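Putative nucleic acid-binding lipoprotein (PDB 3F1Z) is of unknown function but, as a putative lipoprotein with an OB-fold of the tRNA_anti-like family, may bind nucleic acid. Local coordinates at residues F90-H95 with A109-Q114; S97-A102 with N128-K133. All coordinates share one frame; numbering follows the deposited sequence.

Interaction 1 (F90-H95 with A109-Q114); sequences FNFGSH and ATIVGQ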
ATOM      1  N   PHE A  90      -2.328  -0.277  -3.242  1.00 29.36           N
ATOM      2  CA  PHE A  90      -2.035  -1.567  -2.709  1.00 29.25           C
ATOM      3  C   PHE A  90      -2.764  -2.598  -3.549  1.00 29.38           C
ATOM      4  O   PHE A  90      -3.900  -2.405  -3.924  1.00 29.01           O
ATOM      5  CB  PHE A  90      -2.601  -1.682  -1.301  1.00 30.03           C
ATOM      6  CG  PHE A  90      -2.019  -0.725  -0.321  1.00 29.98           C
ATOM      7  CD1 PHE A  90      -2.425   0.582  -0.294  1.00 29.83           C
ATOM      8  CD2 PHE A  90      -1.147  -1.171   0.642  1.00 30.15           C
ATOM      9  CE1 PHE A  90      -1.913   1.455   0.600  1.00 29.79           C
ATOM     10  CE2 PHE A  90      -0.645  -0.308   1.556  1.00 30.92           C
ATOM     11  CZ  PHE A  90      -1.017   1.012   1.522  1.00 30.54           C
ATOM     12  N   ASN A  91      -2.151  -3.738  -3.765  1.00 30.92           N
ATOM     13  CA  ASN A  91      -2.737  -4.765  -4.617  1.00 31.03           C
ATOM     14  C   ASN A  91      -3.023  -5.968  -3.757  1.00 31.85           C
ATOM     15  O   ASN A  91      -2.090  -6.651  -3.319  1.00 31.09           O
ATOM     16  CB  ASN A  91      -1.753  -5.122  -5.714  1.00 31.41           C
ATOM     17  CG  ASN A  91      -2.295  -6.122  -6.695  1.00 31.82           C
ATOM     18  OD1 ASN A  91      -3.076  -6.957  -6.353  1.00 33.74           O
ATOM     19  ND2 ASN A  91      -1.874  -6.018  -7.946  1.00 34.05           N
ATOM     20  N   PHE A  92      -4.317  -6.226  -3.537  1.00 31.11           N
ATOM     21  CA  PHE A  92      -4.764  -7.357  -2.714  1.00 30.37           C
ATOM     22  C   PHE A  92      -5.239  -8.504  -3.562  1.00 30.52           C
ATOM     23  O   PHE A  92      -6.168  -8.338  -4.354  1.00 31.76           O
ATOM     24  CB  PHE A  92      -5.955  -6.967  -1.837  1.00 29.31           C
ATOM     25  CG  PHE A  92      -5.640  -6.065  -0.643  1.00 28.55           C
ATOM     26  CD1 PHE A  92      -5.603  -4.693  -0.776  1.00 29.24           C
ATOM     27  CD2 PHE A  92      -5.520  -6.587   0.618  1.00 28.40           C
ATOM     28  CE1 PHE A  92      -5.400  -3.857   0.330  1.00 28.88           C
ATOM     29  CE2 PHE A  92      -5.319  -5.747   1.732  1.00 29.37           C
ATOM     30  CZ  PHE A  92      -5.271  -4.389   1.576  1.00 28.64           C
ATOM     31  N   GLY A  93      -4.622  -9.676  -3.391  1.00 31.00           N
ATOM     32  CA  GLY A  93      -5.052 -10.901  -4.088  1.00 28.52           C
ATOM     33  C   GLY A  93      -6.431 -11.332  -3.589  1.00 29.95           C
ATOM     34  O   GLY A  93      -6.924 -10.865  -2.539  1.00 28.91           O
ATOM     35  N   SER A  94      -7.044 -12.246  -4.330  1.00 30.26           N
ATOM     36  CA  SER A  94      -8.386 -12.695  -4.051  1.00 30.42           C
ATOM     37  C   SER A  94      -8.530 -13.358  -2.714  1.00 31.63           C
ATOM     38  O   SER A  94      -9.621 -13.343  -2.124  1.00 33.06           O
ATOM     39  CB  SER A  94      -8.894 -13.639  -5.172  1.00 30.94           C
ATOM     40  OG  SER A  94      -7.993 -14.691  -5.491  1.00 30.19           O
ATOM     41  N   HIS A  95      -7.442 -13.919  -2.219  1.00 32.01           N
ATOM     42  CA  HIS A  95      -7.447 -14.597  -0.928  1.00 33.61           C
ATOM     43  C   HIS A  95      -7.549 -13.623   0.250  1.00 34.08           C
ATOM     44  O   HIS A  95      -7.703 -14.053   1.383  1.00 33.54           O
ATOM     45  CB  HIS A  95      -6.186 -15.460  -0.772  1.00 32.85           C
ATOM     46  CG  HIS A  95      -4.926 -14.678  -0.872  1.00 32.80           C
ATOM     47  ND1 HIS A  95      -4.130 -14.415   0.222  1.00 34.50           N
ATOM     48  CD2 HIS A  95      -4.344 -14.057  -1.922  1.00 32.11           C
ATOM     49  CE1 HIS A  95      -3.102 -13.670  -0.154  1.00 33.67           C
ATOM     50  NE2 HIS A  95      -3.210 -13.444  -1.451  1.00 32.87           N
ATOM     51  N   ALA A 109      -7.107   4.369   7.263  1.00 27.68           N
ATOM     52  CA  ALA A 109      -6.715   2.980   7.496  1.00 27.27           C
ATOM     53  C   ALA A 109      -5.201   2.906   7.564  1.00 27.45           C
ATOM     54  O   ALA A 109      -4.524   3.832   7.141  1.00 27.68           O
ATOM     55  CB  ALA A 109      -7.217   2.063   6.406  1.00 26.15           C
ATOM     56  N   THR A 110      -4.701   1.784   8.073  1.00 28.42           N
ATOM     57  CA  THR A 110      -3.297   1.496   8.160  1.00 29.06           C
ATOM     58  C   THR A 110      -3.135   0.139   7.566  1.00 29.23           C
ATOM     59  O   THR A 110      -3.793  -0.814   7.982  1.00 29.14           O
ATOM     60  CB  THR A 110      -2.801   1.474   9.608  1.00 30.25           C
ATOM     61  OG1 THR A 110      -3.134   2.714  10.220  1.00 30.39           O
ATOM     62  CG2 THR A 110      -1.255   1.288   9.676  1.00 29.26           C
ATOM     63  N   ILE A 111      -2.226   0.047   6.603  1.00 28.99           N
ATOM     64  CA  ILE A 111      -1.987  -1.173   5.864  1.00 28.27           C
ATOM     65  C   ILE A 111      -0.492  -1.453   5.749  1.00 28.29           C
ATOM     66  O   ILE A 111       0.310  -0.550   5.490  1.00 28.33           O
ATOM     67  CB  ILE A 111      -2.586  -1.028   4.457  1.00 29.34           C
ATOM     68  CG1 ILE A 111      -4.064  -0.617   4.562  1.00 29.23           C
ATOM     69  CG2 ILE A 111      -2.416  -2.325   3.626  1.00 29.53           C
ATOM     70  CD1 ILE A 111      -4.800  -0.483   3.239  1.00 27.71           C
ATOM     71  N   VAL A 112      -0.116  -2.699   6.005  1.00 29.26           N
ATOM     72  CA  VAL A 112       1.248  -3.171   5.856  1.00 28.28           C
ATOM     73  C   VAL A 112       1.325  -3.770   4.466  1.00 28.82           C
ATOM     74  O   VAL A 112       0.421  -4.493   4.068  1.00 30.22           O
ATOM     75  CB  VAL A 112       1.597  -4.257   6.851  1.00 27.69           C
ATOM     76  CG1 VAL A 112       3.088  -4.790   6.613  1.00 29.39           C
ATOM     77  CG2 VAL A 112       1.514  -3.702   8.162  1.00 29.52           C
ATOM     78  N   GLY A 113       2.395  -3.491   3.735  1.00 28.45           N
ATOM     79  CA  GLY A 113       2.550  -4.026   2.403  1.00 28.61           C
ATOM     80  C   GLY A 113       4.006  -4.158   2.092  1.00 29.02           C
ATOM     81  O   GLY A 113       4.839  -3.555   2.804  1.00 29.46           O
ATOM     82  N   GLN A 114       4.314  -4.896   1.014  1.00 28.68           N
ATOM     83  CA  GLN A 114       5.691  -5.176   0.611  1.00 27.80           C
ATOM     84  C   GLN A 114       6.072  -4.478  -0.670  1.00 28.56           C
ATOM     85  O   GLN A 114       5.291  -4.441  -1.616  1.00 28.27           O
ATOM     86  CB  GLN A 114       5.890  -6.664   0.453  1.00 27.50           C
ATOM     87  CG  GLN A 114       7.345  -7.053   0.273  1.00 28.32           C
ATOM     88  CD  GLN A 114       7.560  -8.553   0.183  1.00 28.19           C
ATOM     89  OE1 GLN A 114       6.728  -9.275  -0.379  1.00 29.93           O
ATOM     90  NE2 GLN A 114       8.679  -9.022   0.709  1.00 25.38           N
TER

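Interaction 2 (S97-A102 with N128-K133); sequences SADVEA and NPKVVK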
ATOM      1  N   SER A  97      -9.838 -11.008   0.399  1.00 36.40           N
ATOM      2  CA  SER A  97     -10.996 -10.200   0.162  1.00 36.18           C
ATOM      3  C   SER A  97     -11.638  -9.770   1.480  1.00 36.49           C
ATOM      4  O   SER A  97     -12.267  -8.717   1.532  1.00 37.71           O
ATOM      5  CB  SER A  97     -11.977 -10.877  -0.817  1.00 35.73           C
ATOM      6  OG  SER A  97     -12.590 -11.992  -0.279  1.00 34.54           O
ATOM      7  N   ALA A  98     -11.480 -10.544   2.543  1.00 35.70           N
ATOM      8  CA  ALA A  98     -11.993 -10.124   3.865  1.00 35.96           C
ATOM      9  C   ALA A  98     -11.408  -8.760   4.284  1.00 35.75           C
ATOM     10  O   ALA A  98     -12.128  -7.882   4.788  1.00 35.65           O
ATOM     11  CB  ALA A  98     -11.680 -11.156   4.926  1.00 34.68           C
ATOM     12  N   ASP A  99     -10.114  -8.563   4.083  1.00 34.87           N
ATOM     13  CA  ASP A  99      -9.534  -7.308   4.506  1.00 35.04           C
ATOM     14  C   ASP A  99     -10.095  -6.173   3.673  1.00 34.44           C
ATOM     15  O   ASP A  99     -10.415  -5.098   4.212  1.00 34.23           O
ATOM     16  CB  ASP A  99      -8.023  -7.289   4.352  1.00 36.91           C
ATOM     17  CG  ASP A  99      -7.259  -7.867   5.539  1.00 37.85           C
ATOM     18  OD1 ASP A  99      -7.862  -8.387   6.503  1.00 37.93           O
ATOM     19  OD2 ASP A  99      -5.997  -7.787   5.449  1.00 39.36           O
ATOM     20  N   VAL A 100     -10.206  -6.419   2.360  1.00 33.12           N
ATOM     21  CA  VAL A 100     -10.664  -5.399   1.427  1.00 31.93           C
ATOM     22  C   VAL A 100     -12.099  -4.993   1.735  1.00 32.07           C
ATOM     23  O   VAL A 100     -12.429  -3.820   1.692  1.00 31.86           O
ATOM     24  CB  VAL A 100     -10.535  -5.845  -0.034  1.00 30.82           C
ATOM     25  CG1 VAL A 100     -11.082  -4.769  -0.982  1.00 28.94           C
ATOM     26  CG2 VAL A 100      -9.072  -6.151  -0.370  1.00 30.92           C
ATOM     27  N   GLU A 101     -12.924  -5.968   2.085  1.00 31.95           N
ATOM     28  CA  GLU A 101     -14.325  -5.725   2.381  1.00 33.44           C
ATOM     29  C   GLU A 101     -14.589  -5.012   3.703  1.00 33.72           C
ATOM     30  O   GLU A 101     -15.731  -4.625   3.984  1.00 34.71           O
ATOM     31  CB  GLU A 101     -15.090  -7.031   2.306  1.00 33.54           C
ATOM     32  CG  GLU A 101     -15.201  -7.487   0.860  1.00 35.37           C
ATOM     33  CD  GLU A 101     -15.996  -8.759   0.634  1.00 36.59           C
ATOM     34  OE1 GLU A 101     -16.710  -9.175   1.575  1.00 39.32           O
ATOM     35  OE2 GLU A 101     -15.921  -9.319  -0.511  1.00 39.41           O
ATOM     36  N   ALA A 102     -13.551  -4.804   4.498  1.00 32.90           N
ATOM     37  CA  ALA A 102     -13.704  -4.139   5.798  1.00 32.98           C
ATOM     38  C   ALA A 102     -13.231  -2.699   5.709  1.00 32.08           C
ATOM     39  O   ALA A 102     -13.346  -1.946   6.651  1.00 33.69           O
ATOM     40  CB  ALA A 102     -12.891  -4.891   6.904  1.00 32.00           C
ATOM     41  N   ASN A 128       1.088  -8.000  -1.426  1.00 31.23           N
ATOM     42  CA  ASN A 128       0.797  -8.891  -0.254  1.00 32.94           C
ATOM     43  C   ASN A 128       0.355  -8.150   0.996  1.00 31.89           C
ATOM     44  O   ASN A 128       0.830  -8.396   2.064  1.00 31.67           O
ATOM     45  CB  ASN A 128       1.987  -9.761   0.058  1.00 35.56           C
ATOM     46  CG  ASN A 128       2.369 -10.625  -1.116  1.00 40.81           C
ATOM     47  OD1 ASN A 128       1.522 -11.350  -1.684  1.00 45.27           O
ATOM     48  ND2 ASN A 128       3.656 -10.565  -1.512  1.00 44.39           N
ATOM     49  N   PRO A 129      -0.579  -7.225   0.844  1.00 31.19           N
ATOM     50  CA  PRO A 129      -0.873  -6.387   1.962  1.00 31.46           C
ATOM     51  C   PRO A 129      -1.682  -6.992   3.035  1.00 31.98           C
ATOM     52  O   PRO A 129      -2.368  -7.987   2.808  1.00 32.98           O
ATOM     53  CB  PRO A 129      -1.658  -5.220   1.342  1.00 30.93           C
ATOM     54  CG  PRO A 129      -1.738  -5.487  -0.078  1.00 31.77           C
ATOM     55  CD  PRO A 129      -1.356  -6.869  -0.344  1.00 31.30           C
ATOM     56  N   LYS A 130      -1.674  -6.322   4.181  1.00 32.89           N
ATOM     57  CA  LYS A 130      -2.430  -6.771   5.356  1.00 35.43           C
ATOM     58  C   LYS A 130      -3.006  -5.537   6.056  1.00 33.81           C
ATOM     59  O   LYS A 130      -2.260  -4.609   6.412  1.00 31.03           O
ATOM     60  CB  LYS A 130      -1.506  -7.552   6.294  1.00 36.69           C
ATOM     61  CG  LYS A 130      -2.178  -8.215   7.474  1.00 39.77           C
ATOM     62  CD  LYS A 130      -1.103  -8.686   8.550  1.00 40.13           C
ATOM     63  CE  LYS A 130      -1.653  -9.506   9.745  1.00 41.17           C
ATOM     64  NZ  LYS A 130      -0.447  -9.975  10.643  1.00 42.34           N
ATOM     65  N   VAL A 131      -4.327  -5.487   6.197  1.00 32.67           N
ATOM     66  CA  VAL A 131      -4.927  -4.359   6.874  1.00 32.99           C
ATOM     67  C   VAL A 131      -4.729  -4.525   8.377  1.00 34.49           C
ATOM     68  O   VAL A 131      -5.095  -5.540   8.935  1.00 35.07           O
ATOM     69  CB  VAL A 131      -6.416  -4.187   6.540  1.00 32.14           C
ATOM     70  CG1 VAL A 131      -7.053  -3.086   7.470  1.00 29.03           C
ATOM     71  CG2 VAL A 131      -6.598  -3.847   5.045  1.00 28.07           C
ATOM     72  N   VAL A 132      -4.122  -3.530   9.012  1.00 36.97           N
ATOM     73  CA  VAL A 132      -3.806  -3.572  10.437  1.00 39.27           C
ATOM     74  C   VAL A 132      -4.980  -3.040  11.221  1.00 41.22           C
ATOM     75  O   VAL A 132      -5.504  -3.730  12.090  1.00 42.68           O
ATOM     76  CB  VAL A 132      -2.574  -2.713  10.748  1.00 40.12           C
ATOM     77  CG1 VAL A 132      -2.309  -2.694  12.250  1.00 39.32           C
ATOM     78  CG2 VAL A 132      -1.366  -3.222   9.950  1.00 40.02           C
ATOM     79  N   LYS A 133      -5.381  -1.810  10.914  1.00 43.49           N
ATOM     80  CA  LYS A 133      -6.576  -1.169  11.506  1.00 47.48           C
ATOM     81  C   LYS A 133      -7.114  -0.032  10.604  1.00 48.37           C
ATOM     82  O   LYS A 133      -6.638   0.178   9.472  1.00 46.78           O
ATOM     83  CB  LYS A 133      -6.287  -0.620  12.918  1.00 48.48           C
ATOM     84  CG  LYS A 133      -5.302   0.530  12.925  1.00 48.56           C
ATOM     85  CD  LYS A 133      -4.777   0.826  14.327  1.00 49.28           C
ATOM     86  CE  LYS A 133      -3.701   1.926  14.243  1.00 49.38           C
ATOM     87  NZ  LYS A 133      -2.674   1.694  15.261  1.00 50.26           N
ATOM     88  OXT LYS A 133      -8.052   0.693  11.018  1.00 49.82           O
TER

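Interaction 1 (F90-H95 with A109-Q114)
Phe-90 and Ile-111 pack together inside the OB-fold barrel, where strands 88-93 and 108-114 are not neighbours and so meet through side chains across the interior. The nearest CA atoms of 90-95 and 109-114, those of Phe-90 and Gly-113, are 7.3 Å apart.

The central interaction is a CH-pi contact. The methyl CD1 of Ile-111 stands over the middle of one face of the Phe-90 ring, 4.2 Å from its centroid and only 4° off the ring normal. The extended end of the isoleucine puts it there: CG1 lies beside the backbone N, and chi2 of -178° carries CD1 outward, fully stretched.

The remaining contacts are van der Waals packing between apolar groups. The other branch of Ile-111, its methyl CG2, lies on the same side of the Phe-90 ring as CD1 but out past its rim, with CG2 at 3.4 Å from CE2 of Phe-90. The CB of Ile-111 is also close, 3.6 Å from CE2 of Phe-90. A beta-branched residue suits this place because its two arms can meet different parts of one ring. CG2 also reaches a second aromatic, approaching CZ of Phe-92 obliquely at 4.1 Å. Glycine fits at 113 because it has no CB to press toward CD2 of Phe-90.

Pro-129 touches all three side chains and Met-77 touches Ile-111, while Phe-90 and Phe-92 direct backbone bonds to Val-75 and Phe-73 of strand 71-78. With all three touching residues buried and purely hydrocarbon at their ends, the contact depends on shape and on exclusion of water.

Interaction 2 (S97-A102 with N128-K133)
Asp-99 meets Val-131 where the short helix 97-100 of the OB-fold lies against strand 129-131. A helix between the third and fourth barrel strands is a standard element of this fold, and here it follows strand 88-93 and precedes strand 108-114.

The polar part is a hydrogen bond from side chain to backbone. Val-131 N donates to Asp-99 OD2 at 2.9 Å with a nearly straight N-H...O angle of 170°, although the donor comes from above the carboxylate, 53° out of its plane. Asp-99 suits the place because its short acidic arm reaches a main-chain N-H that faces away from strand 108-114, whose bonds go to Lys-130 and Val-132 on either side. Asn-96 ND2 also donates to OD2, so two N-H groups grip one oxygen and should favour the charged form of the carboxylate.

The apolar part is carried by the stem of the aspartate. Its chi1 of -86° sets CG beside the backbone N, sending the carboxylate along Val-131 toward its N while CB rests against the valine. CB of Asp-99 comes within 3.8 Å of CG2 of Val-131. Phe-92 touches both side chains, joining this patch to the barrel interior.

Lys-130 directs its CB away from the helix, and its extended chain ends in a salt bridge from NZ to Asp-18 and a further bond to Pro-16 O. Beyond Val-131 the edge is irregular: Val-132 and Lys-133 both face Thr-110 in a classic beta bulge. One residue before Val-131 in the chain, the CA of Lys-130 lies 3.7 Å from OD2 of Asp-99.

In the fold
Both contacts involve the same curled sheet, since strands 108-114 and 129-131 are antiparallel neighbours in it; the probable hydrogen bond from Lys-130 N to Val-112 O, 2.8 Å, joins the two sites directly. Their centres are about 6 Å apart, yet their chemistry differs. Interaction 1 lies deeper, its centre about 6 Å from the chain centre, and is wholly apolar. Interaction 2, about 11 Å from that centre and only partly buried, adds a carboxylate acceptor to its packing. Phe-92 links them, its side chain packing in both. Packing alone holds the interior contact, whereas the helix-strand contact combines packing with one side-chain-to-backbone hydrogen bond.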